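Local coordinates for protein acyl-CoA dehydrogenase (Slackia heliotrinireducens, PDB 4RM7) that is a member of the acyl-CoA dehydrogenase family, built from a helical N-terminal domain, a beta-sheet middle domain and a helical C-terminal domain, at residues Lys34-Gln39 with Ser84-Pro89; Phe57-Arg62 with Asn92-Leu97; Pro167-Ser172 with Ala213-Asp218; Trp188-Pro191 with Gly196-Ala199. All coordinates share one frame; numbering follows the deposited sequence.

Contact 1 of 4, residues Lys34-Gln39 with Ser84-Pro89; sequences KWRKDQ and SGACLP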
# COMPACT_ATOMS: atom_id res chain seq x y z
N LYS A 34 24.90 -22.25 -13.52
CA LYS A 34 26.03 -22.10 -14.42
C LYS A 34 25.66 -21.21 -15.58
O LYS A 34 26.48 -20.41 -16.03
CB LYS A 34 26.51 -23.47 -14.93
CG LYS A 34 27.44 -23.40 -16.15
CD LYS A 34 27.92 -24.79 -16.58
CE LYS A 34 28.70 -24.72 -17.88
NZ LYS A 34 29.96 -23.92 -17.73
N TRP A 35 24.44 -21.34 -16.08
CA TRP A 35 24.05 -20.61 -17.29
C TRP A 35 23.87 -19.13 -16.98
O TRP A 35 24.13 -18.28 -17.82
CB TRP A 35 22.79 -21.22 -17.91
CG TRP A 35 23.03 -22.63 -18.37
CD1 TRP A 35 24.23 -23.19 -18.67
CD2 TRP A 35 22.05 -23.67 -18.54
NE1 TRP A 35 24.06 -24.50 -19.04
CE2 TRP A 35 22.74 -24.82 -18.96
CE3 TRP A 35 20.66 -23.73 -18.38
CZ2 TRP A 35 22.09 -26.03 -19.22
CZ3 TRP A 35 20.01 -24.93 -18.65
CH2 TRP A 35 20.73 -26.06 -19.07
N ARG A 36 23.43 -18.84 -15.75
CA ARG A 36 23.39 -17.47 -15.25
C ARG A 36 24.79 -16.88 -15.30
O ARG A 36 24.99 -15.73 -15.69
CB ARG A 36 22.83 -17.41 -13.82
CG ARG A 36 21.36 -17.05 -13.73
CD ARG A 36 20.96 -16.66 -12.31
NE ARG A 36 20.13 -17.68 -11.66
CZ ARG A 36 18.81 -17.60 -11.50
NH1 ARG A 36 18.14 -16.53 -11.95
NH2 ARG A 36 18.14 -18.58 -10.88
N LYS A 37 25.77 -17.69 -14.91
CA LYS A 37 27.17 -17.30 -14.90
C LYS A 37 27.73 -17.11 -16.31
O LYS A 37 28.56 -16.24 -16.54
CB LYS A 37 27.98 -18.34 -14.12
CG LYS A 37 29.49 -18.19 -14.17
CD LYS A 37 30.14 -19.22 -15.10
CE LYS A 37 29.93 -20.66 -14.63
NZ LYS A 37 30.62 -21.64 -15.52
N ASP A 38 27.27 -17.93 -17.26
CA ASP A 38 27.76 -17.84 -18.64
C ASP A 38 26.95 -16.82 -19.43
O ASP A 38 27.28 -16.50 -20.58
CB ASP A 38 27.69 -19.20 -19.34
CG ASP A 38 28.59 -20.25 -18.69
OD1 ASP A 38 28.15 -21.42 -18.61
OD2 ASP A 38 29.72 -19.92 -18.28
N GLN A 39 25.88 -16.31 -18.81
CA GLN A 39 24.97 -15.37 -19.46
C GLN A 39 24.51 -15.90 -20.80
O GLN A 39 24.65 -15.24 -21.83
CB GLN A 39 25.64 -14.00 -19.63
CG GLN A 39 26.17 -13.43 -18.33
CD GLN A 39 26.96 -12.16 -18.53
OE1 GLN A 39 26.77 -11.45 -19.52
NE2 GLN A 39 27.86 -11.86 -17.60
N SER A 84 12.39 -22.68 -14.38
CA SER A 84 13.76 -22.18 -14.27
C SER A 84 13.97 -21.18 -13.15
O SER A 84 15.06 -21.08 -12.62
CB SER A 84 14.20 -21.52 -15.58
OG SER A 84 13.54 -20.30 -15.72
N GLY A 85 12.94 -20.43 -12.80
CA GLY A 85 13.08 -19.35 -11.83
C GLY A 85 13.97 -18.26 -12.41
O GLY A 85 14.67 -17.54 -11.70
N ALA A 86 13.96 -18.14 -13.73
CA ALA A 86 14.92 -17.26 -14.37
C ALA A 86 14.31 -16.56 -15.56
O ALA A 86 13.26 -16.95 -16.06
CB ALA A 86 16.17 -18.05 -14.80
N CYS A 87 14.98 -15.50 -15.99
CA CYS A 87 14.66 -14.81 -17.22
C CYS A 87 15.34 -15.51 -18.37
O CYS A 87 16.56 -15.52 -18.44
CB CYS A 87 15.09 -13.35 -17.15
SG CYS A 87 14.44 -12.38 -18.51
N LEU A 88 14.56 -16.10 -19.27
CA LEU A 88 15.11 -16.91 -20.36
C LEU A 88 15.07 -16.14 -21.68
O LEU A 88 14.28 -15.21 -21.84
CB LEU A 88 14.33 -18.23 -20.45
CG LEU A 88 14.33 -19.07 -19.17
CD1 LEU A 88 13.45 -20.28 -19.35
CD2 LEU A 88 15.75 -19.48 -18.76
N PRO A 89 15.93 -16.51 -22.65
CA PRO A 89 16.03 -15.78 -23.92
C PRO A 89 14.86 -16.00 -24.87
O PRO A 89 14.71 -15.27 -25.85
CB PRO A 89 17.31 -16.34 -24.56
CG PRO A 89 17.93 -17.24 -23.58
CD PRO A 89 16.86 -17.65 -22.59
O HOH W 1 17.79 -14.67 -14.50
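Arg36, on helix 29-38, approaches the loop 84-89 most closely at Ala86, where Arg36 CA and Ala86 CA are still 8.5 Å apart, a gap bridged by the long arginine side chain. The arginine chain bends at chi3 (-108°) and carries its guanidinium over to the loop. Gly85 O lies at the edge of that group, near its plane, 3.6 Å from Arg36 NH1, a polar approach too long to count as a bond. The small Ala86 adds its methyl group, CB, 3.8 Å from Arg36 NH1. One water joins the segments, accepting weakly from Arg36 NH1 and also from the backbone Cys87 N, at 3.3 Å. Arg36 also touches Ser354 and Asp358 of helix 351-362.

Ser84 suits the end of its helix because Ser84 OG accepts from Ala86 N (3.0 Å) while also bonding to Leu80 O. Gly85 next to it takes a positive phi readily and turns the chain away. The contact thus brings together two helix ends of the N-terminal domain: helix 70-84 leaves through an ST turn, and helix 29-38 finishes in a Schellman motif with Gln39 at C-prime.

Contact 2 of 4, residues Phe57-Arg62 with Asn92-Leu97; sequences FGVIHR and NDLLQL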
# COMPACT_ATOMS: atom_id res chain seq x y z
N PHE A 57 0.36 -26.03 -32.08
CA PHE A 57 0.18 -24.62 -31.87
C PHE A 57 1.20 -23.83 -32.64
O PHE A 57 2.28 -24.32 -32.91
CB PHE A 57 0.24 -24.29 -30.39
CG PHE A 57 -0.99 -24.66 -29.66
CD1 PHE A 57 -2.11 -23.87 -29.74
CD2 PHE A 57 -1.04 -25.80 -28.90
CE1 PHE A 57 -3.25 -24.20 -29.07
CE2 PHE A 57 -2.18 -26.14 -28.23
CZ PHE A 57 -3.29 -25.35 -28.31
N GLY A 58 0.85 -22.61 -33.02
CA GLY A 58 1.79 -21.73 -33.66
C GLY A 58 2.63 -20.97 -32.65
O GLY A 58 2.33 -19.81 -32.33
N VAL A 59 3.68 -21.61 -32.14
CA VAL A 59 4.54 -20.98 -31.14
C VAL A 59 5.78 -20.32 -31.76
O VAL A 59 6.09 -19.17 -31.45
CB VAL A 59 4.98 -22.00 -30.07
CG1 VAL A 59 6.01 -21.39 -29.14
CG2 VAL A 59 3.79 -22.46 -29.27
N ILE A 60 6.48 -21.04 -32.62
CA ILE A 60 7.57 -20.44 -33.39
C ILE A 60 7.22 -20.33 -34.88
O ILE A 60 8.07 -19.98 -35.69
CB ILE A 60 8.90 -21.22 -33.24
CG1 ILE A 60 8.77 -22.64 -33.77
CG2 ILE A 60 9.34 -21.27 -31.79
CD1 ILE A 60 10.10 -23.35 -33.83
N HIS A 61 5.98 -20.62 -35.25
CA HIS A 61 5.51 -20.48 -36.62
C HIS A 61 4.05 -20.04 -36.60
O HIS A 61 3.40 -20.18 -35.58
CB HIS A 61 5.68 -21.80 -37.40
CG HIS A 61 4.56 -22.79 -37.21
ND1 HIS A 61 4.33 -23.45 -36.02
CD2 HIS A 61 3.63 -23.26 -38.08
CE1 HIS A 61 3.30 -24.27 -36.17
NE2 HIS A 61 2.86 -24.17 -37.41
N ARG A 62 3.55 -19.50 -37.71
CA ARG A 62 2.15 -19.06 -37.75
C ARG A 62 1.27 -20.19 -38.25
O ARG A 62 1.03 -20.33 -39.44
CB ARG A 62 1.98 -17.84 -38.65
CG ARG A 62 2.72 -16.57 -38.20
CD ARG A 62 2.76 -15.52 -39.32
NE ARG A 62 3.77 -14.50 -39.05
CZ ARG A 62 3.53 -13.32 -38.48
NH1 ARG A 62 4.54 -12.46 -38.27
NH2 ARG A 62 2.29 -12.98 -38.13
N ASN A 92 12.38 -13.21 -25.94
CA ASN A 92 13.02 -12.18 -26.76
C ASN A 92 13.25 -12.67 -28.20
O ASN A 92 13.11 -11.89 -29.13
CB ASN A 92 14.35 -11.73 -26.13
CG ASN A 92 15.05 -10.66 -26.96
OD1 ASN A 92 16.06 -10.93 -27.62
ND2 ASN A 92 14.53 -9.44 -26.94
N ASP A 93 13.56 -13.94 -28.38
CA ASP A 93 13.62 -14.50 -29.74
C ASP A 93 12.27 -14.49 -30.45
O ASP A 93 12.19 -14.13 -31.63
CB ASP A 93 14.15 -15.93 -29.75
CG ASP A 93 15.55 -16.04 -29.22
OD1 ASP A 93 16.30 -15.04 -29.28
OD2 ASP A 93 15.89 -17.14 -28.74
N LEU A 94 11.21 -14.88 -29.75
CA LEU A 94 9.89 -14.94 -30.37
C LEU A 94 9.47 -13.58 -30.90
O LEU A 94 8.91 -13.48 -31.98
CB LEU A 94 8.83 -15.47 -29.41
CG LEU A 94 9.01 -16.92 -28.93
CD1 LEU A 94 7.79 -17.39 -28.17
CD2 LEU A 94 9.33 -17.84 -30.09
N LEU A 95 9.76 -12.53 -30.14
CA LEU A 95 9.35 -11.20 -30.55
C LEU A 95 10.19 -10.71 -31.72
O LEU A 95 9.69 -10.07 -32.64
CB LEU A 95 9.45 -10.24 -29.37
CG LEU A 95 9.10 -8.79 -29.71
CD1 LEU A 95 7.61 -8.63 -29.98
CD2 LEU A 95 9.56 -7.85 -28.62
N GLN A 96 11.48 -11.02 -31.68
CA GLN A 96 12.43 -10.57 -32.69
C GLN A 96 12.12 -11.23 -34.01
O GLN A 96 12.31 -10.64 -35.07
CB GLN A 96 13.86 -10.88 -32.28
CG GLN A 96 14.47 -9.85 -31.35
CD GLN A 96 15.96 -10.04 -31.21
OE1 GLN A 96 16.67 -9.18 -30.67
NE2 GLN A 96 16.46 -11.18 -31.70
N LEU A 97 11.66 -12.47 -33.92
CA LEU A 97 11.27 -13.24 -35.08
C LEU A 97 10.06 -12.61 -35.73
O LEU A 97 10.02 -12.38 -36.94
CB LEU A 97 10.96 -14.67 -34.69
CG LEU A 97 10.77 -15.59 -35.90
CD1 LEU A 97 11.98 -15.46 -36.83
CD2 LEU A 97 10.56 -17.03 -35.46
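Ile60 and Leu94 form the centre of this contact, with Ile60 CG2 3.8 Å from Leu94 CD2. The isoleucine meets the leucine through its short branch, while CG1 (chi1 63°) sits between the backbone N and the carbonyl carbon and carries the longer arm elsewhere. Leu94 works with both methyls: CD2 also lies 3.8 Å from Val59 O, and CD1 faces Val59 CG1 more loosely at 4.5 Å. One turn further along the helix, Leu97 rests its CD2 against the backbone, 3.9 Å from Ile60 O. Branched aliphatic residues suit this buried place, since they fill the space between a helix and an irregular loop without requiring polar partners.

The two carbonyls beside these methyls are satisfied from outside, Val59 O by Gln73 NE2 and Ile60 O by Arg113 NH1. Tyr116 of helix 106-119 touches Ile60, Leu94 and Leu97 and so adds a third element to the cluster. Further out, Gly58 N is held by Asp69 OD2, and Arg62 NE pairs with Glu101 OE1 in a salt bridge that ties the loop to the same helix 90-103.

Gly58 is the centre of an inverse gamma turn, with a weak bond from Val59 N to Phe57 O, and this tight bend leads into the Val59-Ile60 pair. The whole is a loop-on-helix contact in the hydrophobic core of the helical N-terminal domain of the acyl-CoA dehydrogenase fold.

Contact 3 of 4, residues Pro167-Ser172 with Ala213-Asp218; sequences PALLVS and ATVRFD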
# COMPACT_ATOMS: atom_id res chain seq x y z
N PRO A 167 25.91 -10.82 -34.55
CA PRO A 167 26.49 -10.68 -35.89
C PRO A 167 25.91 -9.51 -36.67
O PRO A 167 26.57 -8.94 -37.53
CB PRO A 167 26.12 -12.00 -36.57
CG PRO A 167 25.98 -12.96 -35.46
CD PRO A 167 25.42 -12.19 -34.31
N ALA A 168 24.68 -9.14 -36.37
CA ALA A 168 24.02 -8.08 -37.12
C ALA A 168 23.01 -7.34 -36.24
O ALA A 168 22.47 -7.88 -35.28
CB ALA A 168 23.35 -8.65 -38.33
N LEU A 169 22.75 -6.08 -36.60
CA LEU A 169 21.87 -5.24 -35.83
C LEU A 169 20.68 -4.79 -36.67
O LEU A 169 20.85 -4.13 -37.70
CB LEU A 169 22.63 -4.03 -35.31
CG LEU A 169 23.74 -4.43 -34.34
CD1 LEU A 169 24.69 -3.27 -34.10
CD2 LEU A 169 23.12 -4.86 -33.04
N LEU A 170 19.48 -5.17 -36.25
CA LEU A 170 18.28 -4.71 -36.91
C LEU A 170 17.88 -3.36 -36.31
O LEU A 170 17.37 -3.28 -35.19
CB LEU A 170 17.16 -5.74 -36.77
CG LEU A 170 15.84 -5.34 -37.46
CD1 LEU A 170 16.07 -4.90 -38.90
CD2 LEU A 170 14.84 -6.48 -37.42
N VAL A 171 18.13 -2.30 -37.07
CA VAL A 171 18.09 -0.94 -36.54
C VAL A 171 16.95 -0.12 -37.11
O VAL A 171 16.75 -0.06 -38.32
CB VAL A 171 19.40 -0.19 -36.83
CG1 VAL A 171 19.44 1.10 -36.06
CG2 VAL A 171 20.58 -1.05 -36.44
N SER A 172 16.21 0.52 -36.20
CA SER A 172 15.14 1.43 -36.56
C SER A 172 15.73 2.82 -36.74
O SER A 172 16.50 3.27 -35.90
CB SER A 172 14.07 1.42 -35.49
OG SER A 172 14.56 2.06 -34.33
N ALA A 213 23.29 -4.05 -24.38
CA ALA A 213 24.35 -3.09 -24.63
C ALA A 213 23.78 -1.80 -25.16
O ALA A 213 22.69 -1.80 -25.74
CB ALA A 213 25.37 -3.64 -25.62
N THR A 214 24.51 -0.71 -24.95
CA THR A 214 24.31 0.52 -25.69
C THR A 214 25.15 0.43 -26.95
O THR A 214 26.33 0.06 -26.90
CB THR A 214 24.71 1.77 -24.87
OG1 THR A 214 23.94 1.83 -23.66
CG2 THR A 214 24.48 3.03 -25.66
N VAL A 215 24.55 0.74 -28.09
CA VAL A 215 25.28 0.68 -29.35
C VAL A 215 25.24 2.02 -30.05
O VAL A 215 24.17 2.55 -30.35
CB VAL A 215 24.71 -0.40 -30.29
CG1 VAL A 215 25.49 -0.43 -31.57
CG2 VAL A 215 24.74 -1.76 -29.62
N ARG A 216 26.42 2.58 -30.32
CA ARG A 216 26.51 3.85 -31.03
C ARG A 216 26.88 3.60 -32.49
O ARG A 216 27.78 2.82 -32.79
CB ARG A 216 27.54 4.77 -30.38
CG ARG A 216 27.49 6.24 -30.82
CD ARG A 216 28.89 6.88 -30.90
NE ARG A 216 29.86 6.19 -30.03
CZ ARG A 216 31.19 6.30 -30.13
NH1 ARG A 216 31.76 7.08 -31.05
NH2 ARG A 216 31.95 5.62 -29.28
N PHE A 217 26.16 4.26 -33.38
CA PHE A 217 26.49 4.26 -34.79
C PHE A 217 27.11 5.62 -35.15
O PHE A 217 26.44 6.66 -35.11
CB PHE A 217 25.24 3.97 -35.63
CG PHE A 217 24.59 2.66 -35.29
CD1 PHE A 217 24.82 1.53 -36.09
CD2 PHE A 217 23.76 2.54 -34.18
CE1 PHE A 217 24.23 0.31 -35.77
CE2 PHE A 217 23.16 1.32 -33.85
CZ PHE A 217 23.40 0.20 -34.65
N ASP A 218 28.40 5.59 -35.46
CA ASP A 218 29.15 6.80 -35.79
C ASP A 218 29.50 6.81 -37.28
O ASP A 218 30.45 6.13 -37.69
CB ASP A 218 30.42 6.91 -34.93
CG ASP A 218 31.36 8.01 -35.39
OD1 ASP A 218 30.88 9.06 -35.88
OD2 ASP A 218 32.59 7.83 -35.25
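Leu169 and Val171, two residues apart on strand 168-172 and both pointing toward strand 213-218, close on Phe217 of that strand. The tip of the phenylalanine ring does most of the touching: Phe217 CZ lies 3.6 Å from Val171 CG2 and 3.7 Å from Leu169 CD1. Both methyls reach the ring obliquely. Val171 and Phe217 advance from opposite directions, whereas Leu169 slants past the ring and also brings CD1 to 3.9 Å from Val215 CG1. The first torsion of Phe217 (chi1 -58°) turns the ring beside the backbone N, and the size of the ring gives it its reach. The strand axes are 11.1 Å apart and cross at -78°, nearly perpendicular, in keeping with the orthogonal sheet packing of the family's middle domain. An aromatic ring and a leucine have the length to span such a gap. Beta-branched Val171 and Val215 suit extended backbone and offer compact methyls beside these longer groups.

Strand 197-202 adds Ile197 to the cluster, and Met153 of strand 151-161 touches Phe217. Leu169, Val171, Val215 and Phe217 are all apolar and buried, so here the strands meet through dispersion and the exclusion of water.

Contact 4 of 4, residues Trp188-Pro191 with Gly196-Ala199; sequences WMVP and GIYA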
# COMPACT_ATOMS: atom_id res chain seq x y z
N TRP A 188 16.83 -1.26 -40.86
CA TRP A 188 18.06 -1.61 -41.56
C TRP A 188 18.76 -2.79 -40.89
O TRP A 188 19.04 -2.74 -39.69
CB TRP A 188 19.00 -0.42 -41.59
CG TRP A 188 18.46 0.80 -42.24
CD1 TRP A 188 17.58 1.69 -41.70
CD2 TRP A 188 18.78 1.28 -43.54
NE1 TRP A 188 17.33 2.70 -42.60
CE2 TRP A 188 18.05 2.47 -43.74
CE3 TRP A 188 19.61 0.82 -44.57
CZ2 TRP A 188 18.13 3.20 -44.92
CZ3 TRP A 188 19.69 1.55 -45.74
CH2 TRP A 188 18.95 2.72 -45.91
N MSE A 189 19.06 -3.83 -41.65
CA MSE A 189 19.81 -4.97 -41.12
C MSE A 189 21.32 -4.74 -41.31
O MSE A 189 21.88 -5.05 -42.36
CB MSE A 189 19.37 -6.27 -41.79
CG MSE A 189 20.02 -7.53 -41.22
SE MSE A 189 19.55 -7.86 -39.36
CE MSE A 189 17.69 -8.36 -39.56
N VAL A 190 21.96 -4.18 -40.29
CA VAL A 190 23.35 -3.75 -40.42
C VAL A 190 24.33 -4.77 -39.87
O VAL A 190 24.25 -5.14 -38.70
CB VAL A 190 23.57 -2.41 -39.70
CG1 VAL A 190 25.00 -1.92 -39.87
CG2 VAL A 190 22.57 -1.38 -40.20
N PRO A 191 25.27 -5.22 -40.71
CA PRO A 191 26.36 -6.11 -40.28
C PRO A 191 27.18 -5.46 -39.17
O PRO A 191 27.50 -4.28 -39.29
CB PRO A 191 27.21 -6.28 -41.54
CG PRO A 191 26.30 -5.93 -42.67
CD PRO A 191 25.35 -4.90 -42.15
N GLY A 196 32.48 1.86 -37.56
CA GLY A 196 31.74 2.91 -36.86
C GLY A 196 30.69 2.42 -35.88
O GLY A 196 29.92 3.23 -35.33
N ILE A 197 30.64 1.11 -35.65
CA ILE A 197 29.69 0.57 -34.67
C ILE A 197 30.39 0.29 -33.34
O ILE A 197 31.36 -0.45 -33.29
CB ILE A 197 29.03 -0.71 -35.19
CG1 ILE A 197 28.26 -0.41 -36.48
CG2 ILE A 197 28.10 -1.30 -34.14
CD1 ILE A 197 27.59 -1.60 -37.09
N TYR A 198 29.91 0.90 -32.27
CA TYR A 198 30.54 0.72 -30.96
C TYR A 198 29.55 0.15 -29.94
O TYR A 198 28.48 0.72 -29.70
CB TYR A 198 31.11 2.06 -30.46
CG TYR A 198 32.12 2.63 -31.42
CD1 TYR A 198 33.48 2.45 -31.23
CD2 TYR A 198 31.70 3.34 -32.55
CE1 TYR A 198 34.40 2.97 -32.13
CE2 TYR A 198 32.60 3.85 -33.45
CZ TYR A 198 33.95 3.66 -33.24
OH TYR A 198 34.84 4.18 -34.15
N ALA A 199 29.90 -0.97 -29.33
CA ALA A 199 29.01 -1.55 -28.34
C ALA A 199 29.56 -1.40 -26.92
O ALA A 199 30.74 -1.64 -26.65
CB ALA A 199 28.73 -3.00 -28.65
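Val190 and Pro191, at the end of strand 184-191, meet the strand that follows through one group, the terminal methyl of Ile197. Along the first segment, Trp188 comes before that meeting point: its indole is buried, its NE1 is bonded to Ser186 OG, and its side chain packs on Leu151 and Met153 of strand 151-161. Met189, present as selenomethionine, packs instead against Ala168 and Leu170 of strand 168-175. Val190 then points toward Ile197, and its CG1, anti to the backbone N (chi1 -178°), comes to 3.8 Å from Ile197 CD1. The two side chains cross at a slant. Pro191 contributes its backbone, with Pro191 O 3.5 Å from Ile197 CD1; its ring suits the end of a strand because the residue has no N-H to offer for further pairing.

Ile197 points toward the first segment, and its extended longer arm (chi2 179°) carries CD1 out to both partners. Just before it, Gly196 has positive phi (96°), a conformation glycine adopts easily, and so turns the chain into the new strand.

The two strands are not paired with each other: strand 184-191 pairs antiparallel with strand 168-175, strand 197-202 pairs antiparallel with strand 212-221, and Ile197 fits between these pairs, touching Leu169, Val215, Phe217 and Val220.

In the fold
Contacts 1 and 2 belong to the helical N-terminal domain, and contacts 3 and 4 to the beta-rich middle domain that follows it in the chain. The first two have centres 20 Å apart and alternate in sequence: residues 84-89, leading into helix 90-103, and 92-97, within it, tie back to two earlier parts of the chain. Contact 4 falls within the chain between the two halves of contact 3, their centres about 4 Å apart; both meet at Ile197, and probable backbone hydrogen bonds, Leu169 N to Val190 O and Asp218 N to Gly196 O, pair their strands. Contact 2 comes within about 5 Å of contact 3 at the nearest atoms without touching it.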